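Long-range contacts in kappa-carrageenase (Zobellia galactanivorans, PDB 5OCR), which probably hydrolyses kappa-carrageenan, a sulfated galactan of red algae, with the glycoside hydrolase family 16 beta-jellyroll module that makes up this chain: residues K105-I111 and D270-Y276; I139-L144 and Y203-V207; Y158-L164 and Q186-A192. All blocks are in the same frame, centred on the assembly; numbering follows the deposited sequence.

Interaction 1 of 3, residues K105-I111 and D270-Y276; sequences KIQGADI and DIPTSMY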
loop_
_atom_site.group_PDB
_atom_site.type_symbol
_atom_site.label_atom_id
_atom_site.label_comp_id
_atom_site.label_asym_id
_atom_site.label_seq_id
_atom_site.Cartn_x
_atom_site.Cartn_y
_atom_site.Cartn_z
ATOM N N LYS A 105 -7.129 8.149 -5.671
ATOM C CA LYS A 105 -8.547 8.179 -5.201
ATOM C C LYS A 105 -9.070 6.741 -5.142
ATOM O O LYS A 105 -9.105 5.989 -6.169
ATOM C CB LYS A 105 -9.380 9.129 -6.124
ATOM C CG LYS A 105 -10.935 9.112 -5.845
ATOM C CD LYS A 105 -11.507 10.143 -6.822
ATOM C CE LYS A 105 -12.999 10.069 -6.835
ATOM N NZ LYS A 105 -13.321 10.980 -7.973
ATOM N N ILE A 106 -9.371 6.318 -3.924
ATOM C CA ILE A 106 -9.563 4.881 -3.640
ATOM C C ILE A 106 -10.815 4.613 -2.838
ATOM O O ILE A 106 -11.136 5.381 -1.856
ATOM C CB ILE A 106 -8.323 4.351 -2.821
ATOM C CG1 ILE A 106 -7.000 4.417 -3.648
ATOM C CG2 ILE A 106 -8.631 2.883 -2.265
ATOM C CD1 ILE A 106 -5.757 4.289 -2.737
ATOM N N GLN A 107 -11.532 3.542 -3.213
ATOM C CA GLN A 107 -12.553 3.064 -2.295
ATOM C C GLN A 107 -12.160 1.667 -1.818
ATOM O O GLN A 107 -11.635 0.860 -2.592
ATOM C CB GLN A 107 -13.865 2.931 -3.113
ATOM C CG GLN A 107 -15.004 2.216 -2.335
ATOM C CD GLN A 107 -16.366 2.351 -3.021
ATOM O OE1 GLN A 107 -16.730 3.416 -3.610
ATOM N NE2 GLN A 107 -17.098 1.249 -3.045
ATOM N N GLY A 108 -12.428 1.407 -0.550
ATOM C CA GLY A 108 -12.019 0.131 0.071
ATOM C C GLY A 108 -12.938 -1.015 -0.312
ATOM O O GLY A 108 -13.697 -0.962 -1.263
ATOM N N ALA A 109 -12.774 -2.106 0.416
ATOM C CA ALA A 109 -13.404 -3.400 0.061
ATOM C C ALA A 109 -14.587 -3.762 0.948
ATOM O O ALA A 109 -14.570 -3.620 2.203
ATOM C CB ALA A 109 -12.334 -4.517 0.166
ATOM N N ASP A 110 -15.605 -4.315 0.310
ATOM C CA ASP A 110 -16.813 -4.682 1.058
ATOM C C ASP A 110 -16.733 -5.800 2.100
ATOM O O ASP A 110 -17.624 -5.953 2.957
ATOM C CB ASP A 110 -17.959 -4.880 0.113
ATOM C CG ASP A 110 -17.815 -6.067 -0.762
ATOM O OD1 ASP A 110 -16.873 -6.962 -0.639
ATOM O OD2 ASP A 110 -18.717 -6.084 -1.645
ATOM N N ILE A 111 -15.658 -6.584 2.071
ATOM C CA ILE A 111 -15.468 -7.554 3.118
ATOM C C ILE A 111 -15.374 -6.962 4.554
ATOM O O ILE A 111 -15.680 -7.625 5.522
ATOM C CB ILE A 111 -14.262 -8.449 2.795
ATOM C CG1 ILE A 111 -14.276 -9.714 3.701
ATOM C CG2 ILE A 111 -12.961 -7.693 2.988
ATOM C CD1 ILE A 111 -13.348 -10.834 3.144
ATOM N N ASP A 270 -17.492 -14.028 1.714
ATOM C CA ASP A 270 -17.252 -12.620 1.303
ATOM C C ASP A 270 -16.086 -12.414 0.334
ATOM O O ASP A 270 -15.717 -11.283 0.018
ATOM C CB ASP A 270 -17.100 -11.732 2.538
ATOM C CG ASP A 270 -18.346 -11.752 3.385
ATOM O OD1 ASP A 270 -19.437 -11.690 2.773
ATOM O OD2 ASP A 270 -18.249 -11.863 4.633
ATOM N N ILE A 271 -15.540 -13.511 -0.155
ATOM C CA ILE A 271 -14.495 -13.539 -1.169
ATOM C C ILE A 271 -15.144 -14.067 -2.456
ATOM O O ILE A 271 -15.815 -15.090 -2.373
ATOM C CB ILE A 271 -13.294 -14.425 -0.686
ATOM C CG1 ILE A 271 -12.630 -13.859 0.626
ATOM C CG2 ILE A 271 -12.314 -14.603 -1.837
ATOM C CD1 ILE A 271 -11.857 -12.542 0.346
ATOM N N PRO A 272 -14.894 -13.453 -3.650
ATOM C CA PRO A 272 -13.876 -12.404 -3.897
ATOM C C PRO A 272 -14.316 -11.049 -3.329
ATOM O O PRO A 272 -15.555 -10.797 -3.147
ATOM C CB PRO A 272 -13.777 -12.364 -5.423
ATOM C CG PRO A 272 -15.152 -12.884 -5.907
ATOM C CD PRO A 272 -15.454 -13.977 -4.920
ATOM N N THR A 273 -13.333 -10.179 -3.059
ATOM C CA THR A 273 -13.698 -8.832 -2.649
ATOM C C THR A 273 -12.720 -7.901 -3.362
ATOM O O THR A 273 -11.605 -8.362 -3.781
ATOM C CB THR A 273 -13.607 -8.705 -1.109
ATOM O OG1 THR A 273 -14.202 -7.436 -0.741
ATOM C CG2 THR A 273 -12.140 -8.734 -0.548
ATOM N N SER A 274 -13.115 -6.623 -3.560
ATOM C CA SER A 274 -12.337 -5.767 -4.430
ATOM C C SER A 274 -12.150 -4.405 -3.803
ATOM O O SER A 274 -13.018 -3.952 -3.069
ATOM C CB SER A 274 -13.091 -5.551 -5.719
ATOM O OG SER A 274 -13.261 -6.788 -6.430
ATOM N N MET A 275 -10.958 -3.813 -4.034
ATOM C CA MET A 275 -10.773 -2.335 -3.921
ATOM C C MET A 275 -10.925 -1.678 -5.284
ATOM O O MET A 275 -10.753 -2.328 -6.312
ATOM C CB MET A 275 -9.397 -1.927 -3.289
ATOM C CG MET A 275 -8.226 -2.403 -4.174
ATOM S SD MET A 275 -6.630 -2.048 -3.424
ATOM C CE MET A 275 -6.499 -0.283 -3.641
ATOM N N TYR A 276 -11.173 -0.373 -5.291
ATOM C CA TYR A 276 -11.388 0.356 -6.555
ATOM C C TYR A 276 -10.550 1.616 -6.557
ATOM O O TYR A 276 -10.445 2.349 -5.511
ATOM C CB TYR A 276 -12.885 0.794 -6.638
ATOM C CG TYR A 276 -13.762 -0.412 -6.649
ATOM C CD1 TYR A 276 -14.064 -1.033 -7.877
ATOM C CD2 TYR A 276 -14.288 -0.947 -5.461
ATOM C CE1 TYR A 276 -14.888 -2.199 -7.886
ATOM C CE2 TYR A 276 -15.091 -2.122 -5.474
ATOM C CZ TYR A 276 -15.363 -2.709 -6.694
ATOM O OH TYR A 276 -16.185 -3.798 -6.708
HETATM O O HOH W 1 -15.526 -4.419 -2.561
HETATM O O HOH W 2 -16.966 -10.059 6.246
#

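Interaction 2 of 3, residues I139-L144 and Y203-V207; sequences IDVVEL and YGCEV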
loop_
_atom_site.group_PDB
_atom_site.type_symbol
_atom_site.label_atom_id
_atom_site.label_comp_id
_atom_site.label_asym_id
_atom_site.label_seq_id
_atom_site.Cartn_x
_atom_site.Cartn_y
_atom_site.Cartn_z
ATOM N N ILE A 139 7.279 3.984 2.041
ATOM C CA ILE A 139 6.313 4.961 2.548
ATOM C C ILE A 139 4.892 4.443 2.240
ATOM O O ILE A 139 4.476 4.307 1.060
ATOM C CB ILE A 139 6.518 6.338 1.802
ATOM C CG1 ILE A 139 7.956 6.862 2.038
ATOM C CG2 ILE A 139 5.395 7.301 2.323
ATOM C CD1 ILE A 139 8.217 8.196 1.335
ATOM N N ASP A 140 4.107 4.230 3.291
ATOM C CA ASP A 140 2.692 3.815 3.086
ATOM C C ASP A 140 1.886 5.093 3.023
ATOM O O ASP A 140 1.764 5.776 4.017
ATOM C CB ASP A 140 2.240 2.896 4.227
ATOM C CG ASP A 140 2.953 1.638 4.238
ATOM O OD1 ASP A 140 3.609 1.254 3.217
ATOM O OD2 ASP A 140 2.967 1.036 5.275
ATOM N N VAL A 141 1.329 5.413 1.863
ATOM C CA VAL A 141 0.491 6.573 1.822
ATOM C C VAL A 141 -0.823 6.337 2.567
ATOM O O VAL A 141 -1.279 7.197 3.333
ATOM C CB VAL A 141 0.174 6.966 0.379
ATOM C CG1 VAL A 141 -0.765 8.232 0.438
ATOM C CG2 VAL A 141 1.510 7.150 -0.381
ATOM N N VAL A 142 -1.381 5.116 2.411
ATOM C CA VAL A 142 -2.451 4.688 3.304
ATOM C C VAL A 142 -2.593 3.181 3.266
ATOM O O VAL A 142 -2.289 2.485 2.243
ATOM C CB VAL A 142 -3.812 5.309 2.928
ATOM C CG1 VAL A 142 -4.437 4.702 1.690
ATOM C CG2 VAL A 142 -4.760 5.171 4.115
ATOM N N GLU A 143 -2.915 2.638 4.441
ATOM C CA GLU A 143 -3.319 1.237 4.585
ATOM C C GLU A 143 -4.703 1.324 5.169
ATOM O O GLU A 143 -4.841 1.735 6.296
ATOM C CB GLU A 143 -2.423 0.442 5.482
ATOM C CG GLU A 143 -1.188 -0.038 4.709
ATOM C CD GLU A 143 -0.323 -0.857 5.648
ATOM O OE1 GLU A 143 0.009 -0.330 6.776
ATOM O OE2 GLU A 143 0.068 -1.993 5.277
ATOM N N LEU A 144 -5.704 0.861 4.438
ATOM C CA LEU A 144 -7.080 0.870 4.928
ATOM C C LEU A 144 -7.511 -0.468 5.534
ATOM O O LEU A 144 -6.983 -1.501 5.109
ATOM C CB LEU A 144 -8.016 1.185 3.752
ATOM C CG LEU A 144 -7.872 2.543 3.054
ATOM C CD1 LEU A 144 -8.883 2.735 1.912
ATOM C CD2 LEU A 144 -8.047 3.657 4.107
ATOM N N TYR A 203 -6.200 10.060 -1.171
ATOM C CA TYR A 203 -5.096 9.776 -0.260
ATOM C C TYR A 203 -3.848 10.328 -0.886
ATOM O O TYR A 203 -3.486 9.935 -2.012
ATOM C CB TYR A 203 -5.018 8.244 0.018
ATOM C CG TYR A 203 -6.282 7.695 0.638
ATOM C CD1 TYR A 203 -6.520 7.848 2.045
ATOM C CD2 TYR A 203 -7.298 7.149 -0.183
ATOM C CE1 TYR A 203 -7.651 7.341 2.568
ATOM C CE2 TYR A 203 -8.503 6.677 0.374
ATOM C CZ TYR A 203 -8.637 6.819 1.778
ATOM O OH TYR A 203 -9.724 6.373 2.433
ATOM N N GLY A 204 -3.163 11.246 -0.180
ATOM C CA GLY A 204 -1.995 11.962 -0.806
ATOM C C GLY A 204 -0.810 11.927 0.080
ATOM O O GLY A 204 -0.946 11.845 1.304
ATOM N N CYS A 205 0.361 12.089 -0.513
ATOM C CA CYS A 205 1.599 12.161 0.281
ATOM C C CYS A 205 2.578 13.081 -0.434
ATOM O O CYS A 205 2.898 12.826 -1.668
ATOM C CB CYS A 205 2.252 10.806 0.381
ATOM S SG CYS A 205 3.592 10.691 1.581
ATOM N N GLU A 206 3.140 14.010 0.325
ATOM C CA GLU A 206 4.176 14.872 -0.196
ATOM C C GLU A 206 5.505 14.471 0.420
ATOM O O GLU A 206 5.611 14.424 1.657
ATOM C CB GLU A 206 3.744 16.317 0.141
ATOM C CG GLU A 206 4.722 17.350 -0.360
ATOM C CD GLU A 206 4.291 18.741 0.106
ATOM O OE1 GLU A 206 3.131 18.905 0.490
ATOM O OE2 GLU A 206 5.072 19.727 -0.059
ATOM N N VAL A 207 6.522 14.178 -0.414
ATOM C CA VAL A 207 7.769 13.603 0.063
ATOM C C VAL A 207 8.888 14.550 -0.408
ATOM O O VAL A 207 9.028 14.786 -1.619
ATOM C CB VAL A 207 8.068 12.208 -0.545
ATOM C CG1 VAL A 207 9.385 11.655 -0.008
ATOM C CG2 VAL A 207 6.913 11.247 -0.233
#

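Interaction 3 of 3, residues Y158-L164 and Q186-A192; sequences YDMDLNL and QLNKWRA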
loop_
_atom_site.group_PDB
_atom_site.type_symbol
_atom_site.label_atom_id
_atom_site.label_comp_id
_atom_site.label_asym_id
_atom_site.label_seq_id
_atom_site.Cartn_x
_atom_site.Cartn_y
_atom_site.Cartn_z
ATOM N N TYR A 158 -12.992 2.357 10.695
ATOM C CA TYR A 158 -12.796 3.806 10.495
ATOM C C TYR A 158 -11.321 4.242 10.642
ATOM O O TYR A 158 -10.953 5.376 10.288
ATOM C CB TYR A 158 -13.610 4.527 11.558
ATOM C CG TYR A 158 -15.103 4.333 11.330
ATOM C CD1 TYR A 158 -15.788 5.127 10.380
ATOM C CD2 TYR A 158 -15.821 3.387 12.057
ATOM C CE1 TYR A 158 -17.171 4.957 10.192
ATOM C CE2 TYR A 158 -17.210 3.198 11.823
ATOM C CZ TYR A 158 -17.836 3.978 10.910
ATOM O OH TYR A 158 -19.222 3.841 10.729
ATOM N N ASP A 159 -10.522 3.359 11.250
ATOM C CA ASP A 159 -9.101 3.680 11.503
ATOM C C ASP A 159 -8.258 3.333 10.267
ATOM O O ASP A 159 -8.432 2.259 9.677
ATOM C CB ASP A 159 -8.588 2.866 12.697
ATOM C CG ASP A 159 -9.365 3.240 14.007
ATOM O OD1 ASP A 159 -9.470 4.441 14.329
ATOM O OD2 ASP A 159 -9.870 2.338 14.728
ATOM N N MET A 160 -7.293 4.213 9.982
ATOM C CA MET A 160 -6.287 3.865 8.955
ATOM C C MET A 160 -4.882 4.124 9.400
ATOM O O MET A 160 -4.636 4.851 10.354
ATOM C CB MET A 160 -6.613 4.551 7.613
ATOM C CG MET A 160 -6.418 6.050 7.719
ATOM S SD MET A 160 -7.269 6.870 6.308
ATOM C CE MET A 160 -9.001 6.514 6.488
ATOM N N ASP A 161 -3.951 3.486 8.695
ATOM C CA ASP A 161 -2.538 3.603 9.050
ATOM C C ASP A 161 -1.788 4.193 7.885
ATOM O O ASP A 161 -2.124 3.944 6.724
ATOM C CB ASP A 161 -1.997 2.205 9.280
ATOM C CG ASP A 161 -2.747 1.503 10.430
ATOM O OD1 ASP A 161 -2.771 2.113 11.513
ATOM O OD2 ASP A 161 -3.371 0.420 10.231
ATOM N N LEU A 162 -0.792 5.007 8.212
ATOM C CA LEU A 162 -0.087 5.794 7.235
ATOM C C LEU A 162 1.395 5.699 7.617
ATOM O O LEU A 162 2.041 6.706 7.826
ATOM C CB LEU A 162 -0.596 7.249 7.101
ATOM C CG LEU A 162 -2.133 7.415 7.064
ATOM C CD1 LEU A 162 -2.704 7.669 8.476
ATOM C CD2 LEU A 162 -2.413 8.669 6.254
ATOM N N ASN A 163 1.999 4.502 7.573
ATOM C CA ASN A 163 3.278 4.278 8.270
ATOM C C ASN A 163 4.513 4.298 7.387
ATOM O O ASN A 163 4.357 4.210 6.191
ATOM C CB ASN A 163 3.249 2.853 8.847
ATOM C CG ASN A 163 2.228 2.752 9.945
ATOM O OD1 ASN A 163 1.952 3.737 10.619
ATOM N ND2 ASN A 163 1.756 1.572 10.216
ATOM N N LEU A 164 5.669 4.550 8.001
ATOM C CA LEU A 164 6.940 4.412 7.287
ATOM C C LEU A 164 7.671 3.151 7.726
ATOM O O LEU A 164 7.613 2.777 8.895
ATOM C CB LEU A 164 7.885 5.530 7.699
ATOM C CG LEU A 164 7.363 6.917 7.280
ATOM C CD1 LEU A 164 8.123 8.051 7.993
ATOM C CD2 LEU A 164 7.267 7.107 5.797
ATOM N N GLN A 186 7.873 6.997 12.859
ATOM C CA GLN A 186 7.394 6.163 11.767
ATOM C C GLN A 186 5.940 5.752 11.778
ATOM O O GLN A 186 5.478 5.234 10.808
ATOM C CB GLN A 186 8.263 4.935 11.567
ATOM C CG GLN A 186 9.703 5.280 11.210
ATOM C CD GLN A 186 10.575 4.105 11.067
ATOM O OE1 GLN A 186 11.742 4.159 11.484
ATOM N NE2 GLN A 186 10.042 3.008 10.514
ATOM N N LEU A 187 5.231 5.899 12.875
ATOM C CA LEU A 187 3.829 5.385 12.944
ATOM C C LEU A 187 2.877 6.553 12.820
ATOM O O LEU A 187 2.933 7.478 13.658
ATOM C CB LEU A 187 3.603 4.652 14.297
ATOM C CG LEU A 187 2.264 3.914 14.450
ATOM C CD1 LEU A 187 2.461 2.555 15.157
ATOM C CD2 LEU A 187 1.242 4.756 15.274
ATOM N N ASN A 188 1.903 6.439 11.895
ATOM C CA ASN A 188 0.805 7.368 11.877
ATOM C C ASN A 188 -0.519 6.625 11.850
ATOM O O ASN A 188 -0.708 5.707 11.073
ATOM C CB ASN A 188 0.872 8.211 10.582
ATOM C CG ASN A 188 2.030 9.140 10.573
ATOM O OD1 ASN A 188 2.256 9.917 11.504
ATOM N ND2 ASN A 188 2.829 9.036 9.529
ATOM N N LYS A 189 -1.479 7.072 12.655
ATOM C CA LYS A 189 -2.836 6.507 12.650
ATOM C C LYS A 189 -3.771 7.710 12.471
ATOM O O LYS A 189 -3.477 8.848 12.962
ATOM C CB LYS A 189 -3.086 5.818 14.004
ATOM C CG LYS A 189 -2.373 4.459 14.049
ATOM C CD LYS A 189 -2.750 3.659 15.298
ATOM C CE LYS A 189 -2.164 2.246 15.266
ATOM N NZ LYS A 189 -2.922 1.359 14.305
ATOM N N TRP A 190 -4.846 7.520 11.710
ATOM C CA TRP A 190 -5.883 8.558 11.630
ATOM C C TRP A 190 -7.213 7.906 11.587
ATOM O O TRP A 190 -7.378 6.895 10.924
ATOM C CB TRP A 190 -5.672 9.427 10.385
ATOM C CG TRP A 190 -6.634 10.576 10.265
ATOM C CD1 TRP A 190 -6.650 11.787 10.945
ATOM C CD2 TRP A 190 -7.765 10.644 9.363
ATOM N NE1 TRP A 190 -7.712 12.577 10.498
ATOM C CE2 TRP A 190 -8.412 11.959 9.582
ATOM C CE3 TRP A 190 -8.263 9.792 8.358
ATOM C CZ2 TRP A 190 -9.532 12.360 8.852
ATOM C CZ3 TRP A 190 -9.374 10.230 7.628
ATOM C CH2 TRP A 190 -9.966 11.489 7.861
ATOM N N ARG A 191 -8.196 8.451 12.340
ATOM C CA ARG A 191 -9.566 7.995 12.315
ATOM C C ARG A 191 -10.492 8.855 11.470
ATOM O O ARG A 191 -10.612 10.122 11.694
ATOM C CB ARG A 191 -10.105 7.827 13.777
ATOM C CG ARG A 191 -11.459 7.154 13.718
ATOM C CD ARG A 191 -11.950 7.044 15.238
ATOM N NE ARG A 191 -13.221 6.295 15.262
ATOM C CZ ARG A 191 -13.319 4.952 15.193
ATOM N NH1 ARG A 191 -12.183 4.220 15.078
ATOM N NH2 ARG A 191 -14.526 4.328 15.180
ATOM N N ALA A 192 -11.160 8.231 10.466
ATOM C CA ALA A 192 -11.984 8.990 9.501
ATOM C C ALA A 192 -13.390 9.171 10.099
ATOM O O ALA A 192 -13.811 8.327 10.936
ATOM C CB ALA A 192 -12.066 8.164 8.191
#

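Interaction 1 of 3, residues K105-I111 and D270-Y276
Thr273 OG1 donates a 2.7 Å hydrogen bond to Asp110 OD1, tying the loop after strand 100-107 to the start of strand 273-285. At the other end Gln107 and Tyr276 form an antiparallel hydrogen-bonded pair: Gln107 N to Tyr276 O is 2.8 Å and Tyr276 N to Gln107 O is 3.0 Å. Beyond this pair direct ladder bonding gives way to water. Water 1 accepts from Asp110 N at 2.9 Å and donates to Ser274 O at 2.6 Å, while Ala109 CA makes a CA-H...O contact of 3.2 Å with Ser274 O. Water 2 bridges Ile111 O (2.8 Å) and Asp270 OD2 (2.7 Å). Around the polar core, Ile111 CD1 packs on Ile271 CD1 at 3.6 Å and Ile106 CG2 lies 4.1 Å from Met275 CE. Ile106 packs on Phe119 of strand 115-122 and Met275 on Leu239 of strand 233-241, whereas the Gln107 and Tyr276 side chains, on the other face, both touch Phe200. Lys105 turns away to a salt bridge with Asp278, a magnesium ligand. Two strands inside a sheet, parting after a single antiparallel pair, with one face packed against the other strand layer, are an arrangement of the beta-jellyroll sandwich.

Interaction 2 of 3, residues I139-L144 and Y203-V207
Two consecutive valines, Val141 and Val142, both point toward strand 200-207, because a classic beta bulge opposite Phe119 breaks the regular up-and-down order of strand 134-144. Val141 has helix-like backbone angles (-71°/-39°), so the chain turns a corner there before extending again. The two segments run nearly antiparallel, 169° apart, but their backbones stay apart, with Val141 CA 5.9 Å from Cys205 CA, and the contact is made by side chains. Val142 CG1 sits over one face of the Tyr203 ring, 4.0 Å from its centroid, in a CH-pi contact. Val141 CG2 reaches Cys205 CB at 3.8 Å, and Val141 CG1 lies 3.7 Å from Gly204 C. This is the inside of the jellyroll, where two strand layers close on each other. On the far side of strand 134-144 Glu138, Asp140 and Glu143 have the E-x-D-x-x-E spacing of the GH16 signature, whose acids probably serve catalysis here as in relatives. Asp140 points away from strand 200-207, and Glu143 is out of its reach. At the two ends of the segment, Ile139 CD1 packs on Val207 CG2 at 3.7 Å and Leu144 CD2 lies 3.6 Å from Tyr203 OH.

Interaction 3 of 3, residues Y158-L164 and Q186-A192
Met160 and Trp190 form the apolar centre: Met160 SD lies at the edge of the indole, 3.7 Å from Trp190 CE3 and 5.1 Å from the centroid of the six-membered ring, a Met-aromatic contact. Met160 CE also meets Ala192 CB at 3.9 Å, and Leu162 CD1 packs on Trp190 CB at the same distance. Beneath these side chains runs an antiparallel ladder. Met160 and Trp190 are its hydrogen-bonded pair, with Met160 N to Trp190 O at 2.8 Å and Trp190 N to Met160 O at 3.0 Å; further bonds join Ala192 N to Tyr158 O and Leu162 N to Asn188 O, both 2.9 Å. Past the regular strands side chains take over part of the pairing: Asn188 N donates to Asn163 OD1 and Asn188 ND2 to Leu162 O, both 3.0 Å, while Gln186 NE2 donates to Leu164 O at 2.9 Å. The face opposite Met160 and Trp190 is charged. Asp159 OD1 pairs with Arg191 NH1 at 2.8 Å and Asp161 OD1 with Lys189 NZ at 2.9 Å, in two salt bridges; Lys189 also bridges to Asp148 and Asp155, and Asp161 bonds to Gln146. Strand 189-191 pairs with strand 159-170, which is also bonded to strands 134-144 and 173-177, while Trp190 and Leu162 pack on Val221 of strand 219-225.

Along the chain the contacts are concentric: interaction 3 (158-192) lies within the span of interaction 2 (139-207), which lies within that of interaction 1 (105-276). Interactions 2 and 3 have centres about 9 Å apart and meet within one layer, where strands 134-144 and 159-170 are neighbours; Glu143 N to Asp161 O is 2.7 Å and Asp140 N to Asn163 O is 2.9 Å, both probable hydrogen bonds. Interaction 1 lies about 18 Å from interaction 2 between centres, yet touches it where Ile106 O meets Tyr203 CE2 at 3.7 Å. Together they lead from one layer of the jellyroll through its interior to the layer bearing the GH16 signature.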